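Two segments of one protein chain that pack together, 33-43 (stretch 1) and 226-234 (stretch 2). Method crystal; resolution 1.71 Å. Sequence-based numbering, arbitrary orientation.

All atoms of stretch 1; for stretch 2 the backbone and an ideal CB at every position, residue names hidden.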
# COMPACT_ATOMS: atom_id res chain seq x y z
N SER A 33 -2.37 5.78 -10.45
CA SER A 33 -1.64 5.04 -9.43
C SER A 33 -0.14 5.17 -9.62
O SER A 33 0.31 5.44 -10.74
CB SER A 33 -2.01 3.56 -9.49
OG SER A 33 -1.54 3.02 -10.71
N TYR A 34 0.66 4.96 -8.58
CA TYR A 34 2.09 5.19 -8.81
C TYR A 34 2.66 4.21 -9.85
O TYR A 34 3.50 4.60 -10.64
CB TYR A 34 2.89 5.14 -7.49
CG TYR A 34 3.02 3.78 -6.87
CD1 TYR A 34 4.04 2.92 -7.25
CD2 TYR A 34 2.14 3.38 -5.88
CE1 TYR A 34 4.15 1.67 -6.69
CE2 TYR A 34 2.24 2.13 -5.30
CZ TYR A 34 3.26 1.28 -5.72
OH TYR A 34 3.39 0.04 -5.17
N PRO A 35 2.17 2.94 -9.91
CA PRO A 35 2.78 2.13 -10.97
C PRO A 35 2.42 2.61 -12.37
O PRO A 35 3.28 2.62 -13.24
CB PRO A 35 2.19 0.74 -10.73
CG PRO A 35 1.88 0.72 -9.28
CD PRO A 35 1.33 2.09 -9.04
N ALA A 36 1.18 3.02 -12.58
CA ALA A 36 0.78 3.50 -13.89
C ALA A 36 1.52 4.79 -14.24
O ALA A 36 1.95 4.98 -15.38
CB ALA A 36 -0.71 3.71 -13.95
N LEU A 37 1.68 5.67 -13.26
CA LEU A 37 2.45 6.89 -13.48
C LEU A 37 3.91 6.59 -13.81
O LEU A 37 4.52 7.25 -14.66
CB LEU A 37 2.38 7.80 -12.26
CG LEU A 37 1.00 8.40 -11.94
CD1 LEU A 37 1.10 9.20 -10.66
CD2 LEU A 37 0.52 9.28 -13.09
N TRP A 38 4.47 5.62 -13.11
CA TRP A 38 5.84 5.22 -13.38
C TRP A 38 5.95 4.70 -14.81
O TRP A 38 6.82 5.11 -15.56
CB TRP A 38 6.30 4.16 -12.38
CG TRP A 38 7.78 3.99 -12.38
CD1 TRP A 38 8.69 4.59 -11.54
CD2 TRP A 38 8.54 3.13 -13.23
NE1 TRP A 38 9.96 4.17 -11.83
CE2 TRP A 38 9.90 3.28 -12.87
CE3 TRP A 38 8.21 2.27 -14.28
CZ2 TRP A 38 10.91 2.57 -13.51
CZ3 TRP A 38 9.23 1.58 -14.92
CH2 TRP A 38 10.56 1.74 -14.53
N ALA A 39 5.05 3.80 -15.19
CA ALA A 39 5.16 3.19 -16.51
C ALA A 39 5.00 4.27 -17.58
O ALA A 39 5.74 4.30 -18.57
CB ALA A 39 4.12 2.07 -16.69
N ALA A 40 4.07 5.20 -17.35
CA ALA A 40 3.77 6.23 -18.33
C ALA A 40 4.89 7.25 -18.48
O ALA A 40 4.90 8.03 -19.44
CB ALA A 40 2.47 6.93 -17.96
N SER A 41 5.83 7.26 -17.54
CA SER A 41 6.91 8.24 -17.55
C SER A 41 8.27 7.60 -17.74
O SER A 41 9.30 8.26 -17.64
CB SER A 41 6.90 9.06 -16.25
OG SER A 41 7.06 8.24 -15.11
N HIS A 42 8.28 6.30 -18.01
CA HIS A 42 9.52 5.61 -18.35
C HIS A 42 9.33 4.91 -19.68
O HIS A 42 8.63 3.90 -19.78
CB HIS A 42 9.92 4.63 -17.26
CG HIS A 42 10.40 5.30 -16.01
ND1 HIS A 42 9.54 5.77 -15.05
CD2 HIS A 42 11.65 5.60 -15.59
CE1 HIS A 42 10.24 6.32 -14.07
NE2 HIS A 42 11.52 6.21 -14.37
N THR A 43 9.97 5.46 -20.71
CA THR A 43 9.68 5.08 -22.08
C THR A 43 9.98 3.61 -22.32
O THR A 43 11.04 3.12 -21.96
CB THR A 43 10.48 5.96 -23.06
OG1 THR A 43 10.13 7.33 -22.85
CG2 THR A 43 10.17 5.60 -24.48
N UNK A 226 3.41 8.37 -3.29
CA UNK A 226 3.96 7.07 -3.68
C UNK A 226 4.96 7.10 -4.82
O UNK A 226 6.03 6.52 -4.70
CB UNK A 226 2.81 6.14 -4.07
N UNK A 227 4.61 7.76 -5.92
CA UNK A 227 5.45 7.69 -7.11
C UNK A 227 6.88 8.18 -6.85
O UNK A 227 7.82 7.55 -7.30
CB UNK A 227 4.82 8.51 -8.24
N UNK A 228 7.05 9.30 -6.11
CA UNK A 228 8.43 9.72 -5.91
C UNK A 228 9.25 8.69 -5.14
O UNK A 228 10.46 8.56 -5.34
CB UNK A 228 8.46 11.06 -5.17
N UNK A 229 8.59 7.93 -4.28
CA UNK A 229 9.28 6.89 -3.55
C UNK A 229 9.70 5.73 -4.47
O UNK A 229 10.79 5.21 -4.34
CB UNK A 229 8.39 6.37 -2.42
N UNK A 230 8.84 5.35 -5.41
CA UNK A 230 9.25 4.36 -6.39
C UNK A 230 10.40 4.92 -7.21
O UNK A 230 11.39 4.23 -7.43
CB UNK A 230 8.08 3.96 -7.29
N UNK A 231 10.29 6.16 -7.67
CA UNK A 231 11.35 6.75 -8.47
C UNK A 231 12.68 6.83 -7.73
O UNK A 231 13.73 6.72 -8.35
CB UNK A 231 10.93 8.15 -8.93
N UNK A 232 12.64 6.99 -6.41
CA UNK A 232 13.86 7.13 -5.65
C UNK A 232 14.66 5.82 -5.68
O UNK A 232 15.87 5.82 -5.50
CB UNK A 232 13.54 7.54 -4.21
N UNK A 233 13.96 4.72 -5.93
CA UNK A 233 14.59 3.42 -5.99
C UNK A 233 14.79 3.10 -7.46
O UNK A 233 15.25 2.02 -7.82
CB UNK A 233 13.76 2.35 -5.28
N UNK A 234 14.47 4.12 -8.26
CA UNK A 234 14.39 4.16 -9.73
C UNK A 234 13.21 3.34 -10.20
O UNK A 234 12.22 4.00 -10.46
OXT UNK A 234 13.17 2.12 -10.27
CB UNK A 234 15.68 3.64 -10.37

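The helix of stretch 2 crosses helix 34-40 at -54°, with the axes 9.0 Å apart at closest approach. Stretch 1 offers it the ring of Tyr34, the flanks of Leu37 and Trp38, and, toward the end, the indole NE1 and the imidazole of His42.

At position 226 the CA-to-CB bond points toward stretch 1, and the ideal CB lies 3.4 Å from Tyr34 CD2, which is tight. An apolar or aromatic side chain would suit the neighbouring ring, provided that it turns aside beyond CB. The residue is Tyr226. With chi1 at -90° its ring lies nearly parallel to that of Tyr34, the planes 13° apart, but the two are slid so far, with centroids 5.2 Å apart, that they barely overlap.

Position 227 lies nearest in register, its CA 4.5 Å from that of Tyr34. Its CB points sideways, 4.0 Å from Tyr34 CB and 4.5 Å from Leu37 CD1, so the surroundings are aliphatic and a leucine, isoleucine or methionine could reach along them. Leu227 does so in the t, p rotamer: its CD2 packs 3.7 Å from Leu37 CB, while its CD1 lies 3.9 Å from Trp38 CB, bridging two successive residues of the opposing helix.

Position 228 points away and meets nothing of stretch 1, so many residues would be tolerated there. The phi of -63° also admits proline, and the backbone N lacks a bond to the preceding turn. It is Pro228, whose ring nitrogen has no hydrogen to give, at a kink in the helix. Position 229 is out of reach of stretch 1 and is Val229.

At 230 the CB again points toward stretch 1, between Tyr34 CD1 at 4.2 Å and Trp38 CD1 at 4.3 Å. A branched or flexible aliphatic side chain would fit between these aromatic residues. Leu230 sends CD2 to 3.4 Å from Trp38 CD1 and 3.8 Å from Tyr34 CD1, where it meets the edge of the tyrosine ring.

Position 231 points sideways, with its CB 5.0 Å from Trp38 CD1, and a polar side chain of moderate length could turn toward the indole and His42. Asn231 brings OD1 to 3.1 Å from His42 CE1 and also to 3.1 Å from Trp38 NE1, but the latter angle is too poor for a hydrogen bond. ND2 donates to a water that also binds Ser41 OG, and OD1 accepts from another that contacts His42 NE2.

Positions 232 and 233 make no contact, and small or polar residues would serve. Ser232 bonds through OG to Val229 O, 2.9 Å away, and Ala233 adds only a methyl.

Position 234 ends in a carboxylate, and phi is positive at 70°, a value glycine or asparagine adopts readily. Its CB points sideways, leaving the side chain little constrained by stretch 1. In Thr234 the main chain makes the contact: Trp38 NE1 donates to Thr234 O at 2.6 Å, the one direct hydrogen bond between the stretches.

Stretch 2 (226-234) YLPVLNSAT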
# COMPACT_ATOMS: atom_id res chain seq x y z
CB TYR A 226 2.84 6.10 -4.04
CG TYR A 226 2.40 5.34 -2.84
CD1 TYR A 226 1.41 5.85 -2.01
CD2 TYR A 226 2.99 4.12 -2.51
CE1 TYR A 226 1.02 5.15 -0.88
CE2 TYR A 226 2.62 3.43 -1.39
CZ TYR A 226 1.63 3.95 -0.58
OH TYR A 226 1.25 3.25 0.53
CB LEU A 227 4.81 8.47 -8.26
CG LEU A 227 5.71 8.63 -9.48
CD1 LEU A 227 6.03 7.29 -10.12
CD2 LEU A 227 5.07 9.59 -10.49
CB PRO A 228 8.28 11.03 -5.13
CG PRO A 228 6.95 11.57 -5.58
CD PRO A 228 6.09 10.32 -5.65
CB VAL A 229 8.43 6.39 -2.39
CG1 VAL A 229 9.13 5.28 -1.65
CG2 VAL A 229 8.17 7.55 -1.45
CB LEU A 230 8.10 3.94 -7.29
CG LEU A 230 8.50 2.93 -8.36
CD1 LEU A 230 9.07 1.66 -7.72
CD2 LEU A 230 7.28 2.62 -9.20
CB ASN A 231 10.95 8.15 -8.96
CG ASN A 231 10.21 8.10 -10.27
OD1 ASN A 231 10.42 7.19 -11.08
ND2 ASN A 231 9.36 9.09 -10.51
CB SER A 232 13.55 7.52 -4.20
OG SER A 232 13.23 6.39 -3.42
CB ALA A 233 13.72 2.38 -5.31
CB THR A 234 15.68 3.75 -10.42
OG1 THR A 234 15.99 2.39 -10.12
CG2 THR A 234 16.80 4.67 -9.94
O HOH W 1 8.37 9.59 -13.22
O HOH W 2 13.13 6.62 -11.84
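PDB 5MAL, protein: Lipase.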